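Long-range contacts in uncharacterized protein (Vibrio parahaemolyticus, PDB 1ZBP), which is of unknown function but belongs to the ImpE family, whose members are often linked to type VI secretion, and combines helical and beta-rich parts: residues S36-L41 against E52-S57; G11-A16 against E214-K219. All blocks are in the same frame, centred on the assembly; numbering follows the deposited sequence.

Overall arrangement
After helix 4-7 the chain runs through G11-A16, where helix 13-25 begins, and then turns back into helix 31-44. Interaction 1 pairs that helix with the next one, 47-60, and so closes a short loop of 10 residues. Interaction 2 closes a far longer one: 197 residues separate A16 from E214, and interaction 1 lies wholly within this span. The first contact joins the neighbouring helices 31-44 and 47-60; the second ties the start of helix 13-25 to the one-turn helix 216-219, which lies in the chain between strands 202-207 and 224-228. The two centres are about 17 Å apart, and they touch where L40 packs against A16 and L13.

Interaction 1: S36-L41 against E52-S57; sequences SFIELL and EQLMQS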
loop_
_atom_site.group_PDB
_atom_site.type_symbol
_atom_site.label_atom_id
_atom_site.label_comp_id
_atom_site.label_asym_id
_atom_site.label_seq_id
_atom_site.Cartn_x
_atom_site.Cartn_y
_atom_site.Cartn_z
ATOM N N SER A 36 -15.463 1.788 -13.641
ATOM C CA SER A 36 -15.822 1.636 -12.232
ATOM C C SER A 36 -15.636 0.189 -11.781
ATOM O O SER A 36 -15.349 -0.078 -10.614
ATOM C CB SER A 36 -17.279 2.068 -11.998
ATOM O OG SER A 36 -17.461 3.447 -12.307
ATOM N N PHE A 37 -15.796 -0.745 -12.710
ATOM C CA PHE A 37 -15.647 -2.168 -12.397
ATOM C C PHE A 37 -14.158 -2.530 -12.198
ATOM O O PHE A 37 -13.827 -3.474 -11.472
ATOM C CB PHE A 37 -16.271 -3.003 -13.530
ATOM C CG PHE A 37 -16.029 -4.485 -13.412
ATOM C CD1 PHE A 37 -16.307 -5.161 -12.230
ATOM C CD2 PHE A 37 -15.504 -5.203 -14.488
ATOM C CE1 PHE A 37 -16.060 -6.528 -12.113
ATOM C CE2 PHE A 37 -15.255 -6.570 -14.379
ATOM C CZ PHE A 37 -15.533 -7.231 -13.186
ATOM N N ILE A 38 -13.267 -1.766 -12.836
ATOM C CA ILE A 38 -11.825 -1.988 -12.727
ATOM C C ILE A 38 -11.317 -1.496 -11.368
ATOM O O ILE A 38 -10.474 -2.141 -10.729
ATOM C CB ILE A 38 -11.052 -1.240 -13.848
ATOM C CG1 ILE A 38 -11.406 -1.836 -15.208
ATOM C CG2 ILE A 38 -9.543 -1.350 -13.616
ATOM C CD1 ILE A 38 -11.029 -0.966 -16.373
ATOM N N GLU A 39 -11.827 -0.347 -10.932
ATOM C CA GLU A 39 -11.410 0.222 -9.655
ATOM C C GLU A 39 -11.748 -0.726 -8.515
ATOM O O GLU A 39 -10.884 -1.062 -7.698
ATOM C CB GLU A 39 -12.067 1.589 -9.422
ATOM C CG GLU A 39 -11.328 2.743 -10.082
ATOM C CD GLU A 39 -11.943 4.097 -9.769
ATOM O OE1 GLU A 39 -11.272 5.122 -10.004
ATOM O OE2 GLU A 39 -13.102 4.141 -9.303
ATOM N N LEU A 40 -12.998 -1.179 -8.474
ATOM C CA LEU A 40 -13.441 -2.091 -7.425
ATOM C C LEU A 40 -12.781 -3.463 -7.536
ATOM O O LEU A 40 -12.877 -4.288 -6.622
ATOM C CB LEU A 40 -14.970 -2.220 -7.451
ATOM C CG LEU A 40 -15.734 -0.878 -7.394
ATOM C CD1 LEU A 40 -17.235 -1.128 -7.349
ATOM C CD2 LEU A 40 -15.291 -0.076 -6.175
ATOM N N LEU A 41 -12.112 -3.713 -8.657
ATOM C CA LEU A 41 -11.409 -4.983 -8.858
ATOM C C LEU A 41 -10.030 -4.918 -8.197
ATOM O O LEU A 41 -9.525 -5.915 -7.666
ATOM C CB LEU A 41 -11.255 -5.277 -10.352
ATOM C CG LEU A 41 -12.468 -5.963 -10.994
ATOM C CD1 LEU A 41 -12.283 -6.029 -12.502
ATOM C CD2 LEU A 41 -12.640 -7.369 -10.414
ATOM N N GLU A 52 -7.105 -7.820 -17.141
ATOM C CA GLU A 52 -7.882 -8.301 -18.283
ATOM C C GLU A 52 -8.853 -7.215 -18.745
ATOM O O GLU A 52 -8.976 -6.949 -19.938
ATOM C CB GLU A 52 -8.669 -9.557 -17.893
ATOM C CG GLU A 52 -9.281 -10.318 -19.060
ATOM C CD GLU A 52 -8.234 -10.820 -20.031
ATOM O OE1 GLU A 52 -7.286 -11.505 -19.577
ATOM O OE2 GLU A 52 -8.359 -10.533 -21.246
ATOM N N GLN A 53 -9.544 -6.588 -17.800
ATOM C CA GLN A 53 -10.494 -5.532 -18.135
ATOM C C GLN A 53 -9.793 -4.277 -18.658
ATOM O O GLN A 53 -10.335 -3.554 -19.491
ATOM C CB GLN A 53 -11.343 -5.187 -16.909
ATOM C CG GLN A 53 -12.228 -6.336 -16.432
ATOM C CD GLN A 53 -13.338 -6.680 -17.417
ATOM O OE1 GLN A 53 -14.234 -5.875 -17.672
ATOM N NE2 GLN A 53 -13.275 -7.879 -17.981
ATOM N N LEU A 54 -8.587 -4.017 -18.165
ATOM C CA LEU A 54 -7.830 -2.853 -18.606
ATOM C C LEU A 54 -7.350 -3.044 -20.047
ATOM O O LEU A 54 -7.218 -2.081 -20.797
ATOM C CB LEU A 54 -6.637 -2.610 -17.669
ATOM C CG LEU A 54 -6.973 -2.028 -16.291
ATOM C CD1 LEU A 54 -5.842 -2.254 -15.305
ATOM C CD2 LEU A 54 -7.284 -0.559 -16.455
HETATM N N MSE A 55 -7.084 -4.285 -20.439
HETATM C CA MSE A 55 -6.639 -4.537 -21.801
HETATM C C MSE A 55 -7.823 -4.352 -22.755
HETATM O O MSE A 55 -7.661 -3.835 -23.861
HETATM C CB MSE A 55 -6.052 -5.950 -21.935
HETATM C CG MSE A 55 -4.743 -6.169 -21.164
HETATM SE SE MSE A 55 -3.752 -7.795 -21.654
HETATM C CE MSE A 55 -4.393 -9.042 -20.309
ATOM N N GLN A 56 -9.016 -4.749 -22.318
ATOM C CA GLN A 56 -10.207 -4.614 -23.147
ATOM C C GLN A 56 -10.653 -3.172 -23.338
ATOM O O GLN A 56 -10.974 -2.763 -24.453
ATOM C CB GLN A 56 -11.341 -5.448 -22.571
ATOM C CG GLN A 56 -11.048 -6.925 -22.670
ATOM C CD GLN A 56 -12.266 -7.792 -22.473
ATOM O OE1 GLN A 56 -12.867 -7.823 -21.395
ATOM N NE2 GLN A 56 -12.648 -8.502 -23.528
ATOM N N SER A 57 -10.665 -2.403 -22.255
ATOM C CA SER A 57 -11.053 -0.999 -22.330
ATOM C C SER A 57 -10.145 -0.204 -23.280
ATOM O O SER A 57 -10.567 0.800 -23.859
ATOM C CB SER A 57 -11.036 -0.361 -20.933
ATOM O OG SER A 57 -12.156 -0.782 -20.170
#
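F37 meets Q53 through one edge of its ring. CG stands anti to the backbone N (chi1 173°), and the ring presents CD2 and CE2 to the side-chain amide: Q53 OE1 lies in the ring plane, 3.5 Å from F37 CD2, with the ring and amide planes 70° apart. The weakly positive ring hydrogens at this edge may offer modest compensation to an oxygen buried with no partner in the model. Elsewhere F37 packs on L17 and I21 of helix 13-25.

I38 follows at the point where the backbones come nearest, opposite Q53. Its two branches divide the work. CG1 sits on Q53, with I38 CG1 to Q53 CB at 3.8 Å, while CG2 turns to L54, with I38 CG2 to L54 CD2 at 3.7 Å. Beyond CG1, I38 CD1 reaches on to S57 OG at 4.0 Å; that hydroxyl also gives a weak hydrogen bond back to Q53 O. Helices 31-44 and 47-60 run here as an antiparallel helical hairpin, their axes 10.0 Å apart and their directions 158° from parallel, a pairing consistent with TPR-like helical arrays. L54 carries the packing further, onto L71 and V75 of helix 65-84.

One turn after F37, the side chain of L41 crosses the bent chain of Q53 at about a right angle, with L41 CD1 3.9 Å from Q53 CG. The fine placing of L41 is doubtful, because its CG is modelled too close to F37 O.

Interaction 2: G11-A16 against E214-K219; sequences GQLQQA and ESDAQK
D216 presses a charged carboxylate against the hydrocarbon of L13 and Q14, without a clear hydrogen bond between the two segments. CG lies beside the D216 backbone N (chi1 -71°); D216 OD1 comes closest to L13 CB (3.3 Å) and D216 OD2 to Q14 CG (3.4 Å). The carboxylate therefore sits at the first turn of helix 13-25, just past the N-cap residue Q12, where the partial positive charge of a helix start may favour the ionised carboxylate. D216 CB lies between the L13 side chain and the backbone, 3.8 Å from L13 CB and 3.9 Å from G11 O.

G11, with its positive phi of 61°, is the C-prime residue of a Schellman motif that ends helix 4-7, made by the bonds from Q12 N to A7 O and from G11 N to L8 O. G11, which closes that helix end, and L13 and Q14, in the first turn of the next helix, all touch D216.

L13 also touches K219: the two side chains cross at about a right angle, with L13 CD2 4.1 Å from K219 CD. The ammonium continues past this hydrocarbon to a hydrogen bond with D44 O of helix 31-44; its salt bridge to E214 is long.

Behind D216, S215 OG accepts from Q218 N (3.1 Å), and Q218 OE1 accepts from both S215 N and E214 N, each at 2.9 Å. The E214 N-H arrives in the carbonyl plane, that of S215 well above it. The reciprocal S215-Q218 pair is a capping box, opening a one-turn helix of the ImpE region that docks against the N-terminal helices.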
loop_
_atom_site.group_PDB
_atom_site.type_symbol
_atom_site.label_atom_id
_atom_site.label_comp_id
_atom_site.label_asym_id
_atom_site.label_seq_id
_atom_site.Cartn_x
_atom_site.Cartn_y
_atom_site.Cartn_z
ATOM N N GLY A 11 -20.719 -1.119 2.608
ATOM C CA GLY A 11 -19.500 -1.888 2.775
ATOM C C GLY A 11 -19.549 -3.236 2.090
ATOM O O GLY A 11 -18.812 -4.148 2.456
ATOM N N GLN A 12 -20.420 -3.371 1.095
ATOM C CA GLN A 12 -20.544 -4.634 0.377
ATOM C C GLN A 12 -19.762 -4.579 -0.937
ATOM O O GLN A 12 -20.272 -4.103 -1.954
ATOM C CB GLN A 12 -22.016 -4.941 0.098
ATOM C CG GLN A 12 -22.378 -6.405 0.304
ATOM C CD GLN A 12 -22.388 -6.800 1.774
ATOM O OE1 GLN A 12 -22.419 -7.987 2.110
ATOM N NE2 GLN A 12 -22.373 -5.803 2.657
ATOM N N LEU A 13 -18.525 -5.068 -0.902
ATOM C CA LEU A 13 -17.656 -5.066 -2.072
ATOM C C LEU A 13 -18.052 -6.137 -3.080
ATOM O O LEU A 13 -18.185 -5.848 -4.266
ATOM C CB LEU A 13 -16.194 -5.270 -1.653
ATOM C CG LEU A 13 -15.138 -5.010 -2.739
ATOM C CD1 LEU A 13 -15.199 -3.553 -3.174
ATOM C CD2 LEU A 13 -13.755 -5.340 -2.209
ATOM N N GLN A 14 -18.244 -7.368 -2.620
ATOM C CA GLN A 14 -18.622 -8.442 -3.526
ATOM C C GLN A 14 -19.912 -8.108 -4.275
ATOM O O GLN A 14 -19.976 -8.237 -5.499
ATOM C CB GLN A 14 -18.784 -9.753 -2.762
ATOM C CG GLN A 14 -17.528 -10.194 -2.033
ATOM C CD GLN A 14 -16.293 -10.139 -2.914
ATOM O OE1 GLN A 14 -15.774 -9.059 -3.203
ATOM N NE2 GLN A 14 -15.823 -11.303 -3.356
ATOM N N GLN A 15 -20.936 -7.674 -3.541
ATOM C CA GLN A 15 -22.220 -7.317 -4.144
ATOM C C GLN A 15 -22.068 -6.191 -5.165
ATOM O O GLN A 15 -22.668 -6.234 -6.238
ATOM C CB GLN A 15 -23.228 -6.900 -3.054
ATOM C CG GLN A 15 -24.493 -6.207 -3.586
ATOM C CD GLN A 15 -25.492 -5.839 -2.487
ATOM O OE1 GLN A 15 -25.117 -5.291 -1.448
ATOM N NE2 GLN A 15 -26.770 -6.116 -2.728
ATOM N N ALA A 16 -21.267 -5.187 -4.821
ATOM C CA ALA A 16 -21.034 -4.044 -5.701
ATOM C C ALA A 16 -20.462 -4.493 -7.045
ATOM O O ALA A 16 -20.760 -3.893 -8.081
ATOM C CB ALA A 16 -20.087 -3.047 -5.032
ATOM N N GLU A 214 -8.149 -9.110 4.262
ATOM C CA GLU A 214 -9.038 -10.118 3.662
ATOM C C GLU A 214 -10.536 -9.771 3.539
ATOM O O GLU A 214 -11.133 -9.963 2.480
ATOM C CB GLU A 214 -8.889 -11.439 4.436
ATOM C CG GLU A 214 -9.888 -12.538 4.064
ATOM C CD GLU A 214 -9.818 -12.936 2.601
ATOM O OE1 GLU A 214 -10.312 -12.168 1.742
ATOM O OE2 GLU A 214 -9.255 -14.018 2.308
ATOM N N SER A 215 -11.145 -9.281 4.614
ATOM C CA SER A 215 -12.564 -8.961 4.565
ATOM C C SER A 215 -12.792 -7.793 3.635
ATOM O O SER A 215 -11.845 -7.117 3.239
ATOM C CB SER A 215 -13.088 -8.612 5.954
ATOM O OG SER A 215 -12.570 -7.378 6.398
ATOM N N ASP A 216 -14.051 -7.548 3.292
ATOM C CA ASP A 216 -14.371 -6.439 2.410
ATOM C C ASP A 216 -14.198 -5.106 3.126
ATOM O O ASP A 216 -13.963 -4.077 2.485
ATOM C CB ASP A 216 -15.792 -6.582 1.850
ATOM C CG ASP A 216 -15.906 -7.712 0.826
ATOM O OD1 ASP A 216 -14.982 -7.866 -0.012
ATOM O OD2 ASP A 216 -16.926 -8.432 0.839
ATOM N N ALA A 217 -14.307 -5.120 4.453
ATOM C CA ALA A 217 -14.132 -3.895 5.229
ATOM C C ALA A 217 -12.646 -3.550 5.291
ATOM O O ALA A 217 -12.274 -2.384 5.318
ATOM C CB ALA A 217 -14.694 -4.071 6.645
ATOM N N GLN A 218 -11.797 -4.571 5.317
ATOM C CA GLN A 218 -10.349 -4.360 5.357
ATOM C C GLN A 218 -9.842 -3.847 3.993
ATOM O O GLN A 218 -9.052 -2.904 3.923
ATOM C CB GLN A 218 -9.663 -5.669 5.746
ATOM C CG GLN A 218 -9.852 -6.008 7.227
ATOM C CD GLN A 218 -9.845 -7.501 7.527
ATOM O OE1 GLN A 218 -9.372 -8.317 6.729
ATOM N NE2 GLN A 218 -10.358 -7.863 8.697
ATOM N N LYS A 219 -10.330 -4.451 2.916
ATOM C CA LYS A 219 -9.937 -4.040 1.588
ATOM C C LYS A 219 -10.374 -2.613 1.323
ATOM O O LYS A 219 -9.642 -1.834 0.721
ATOM C CB LYS A 219 -10.536 -4.987 0.552
ATOM C CG LYS A 219 -9.950 -6.380 0.613
ATOM C CD LYS A 219 -10.544 -7.267 -0.454
ATOM C CE LYS A 219 -10.039 -8.692 -0.318
ATOM N NZ LYS A 219 -10.743 -9.601 -1.270
#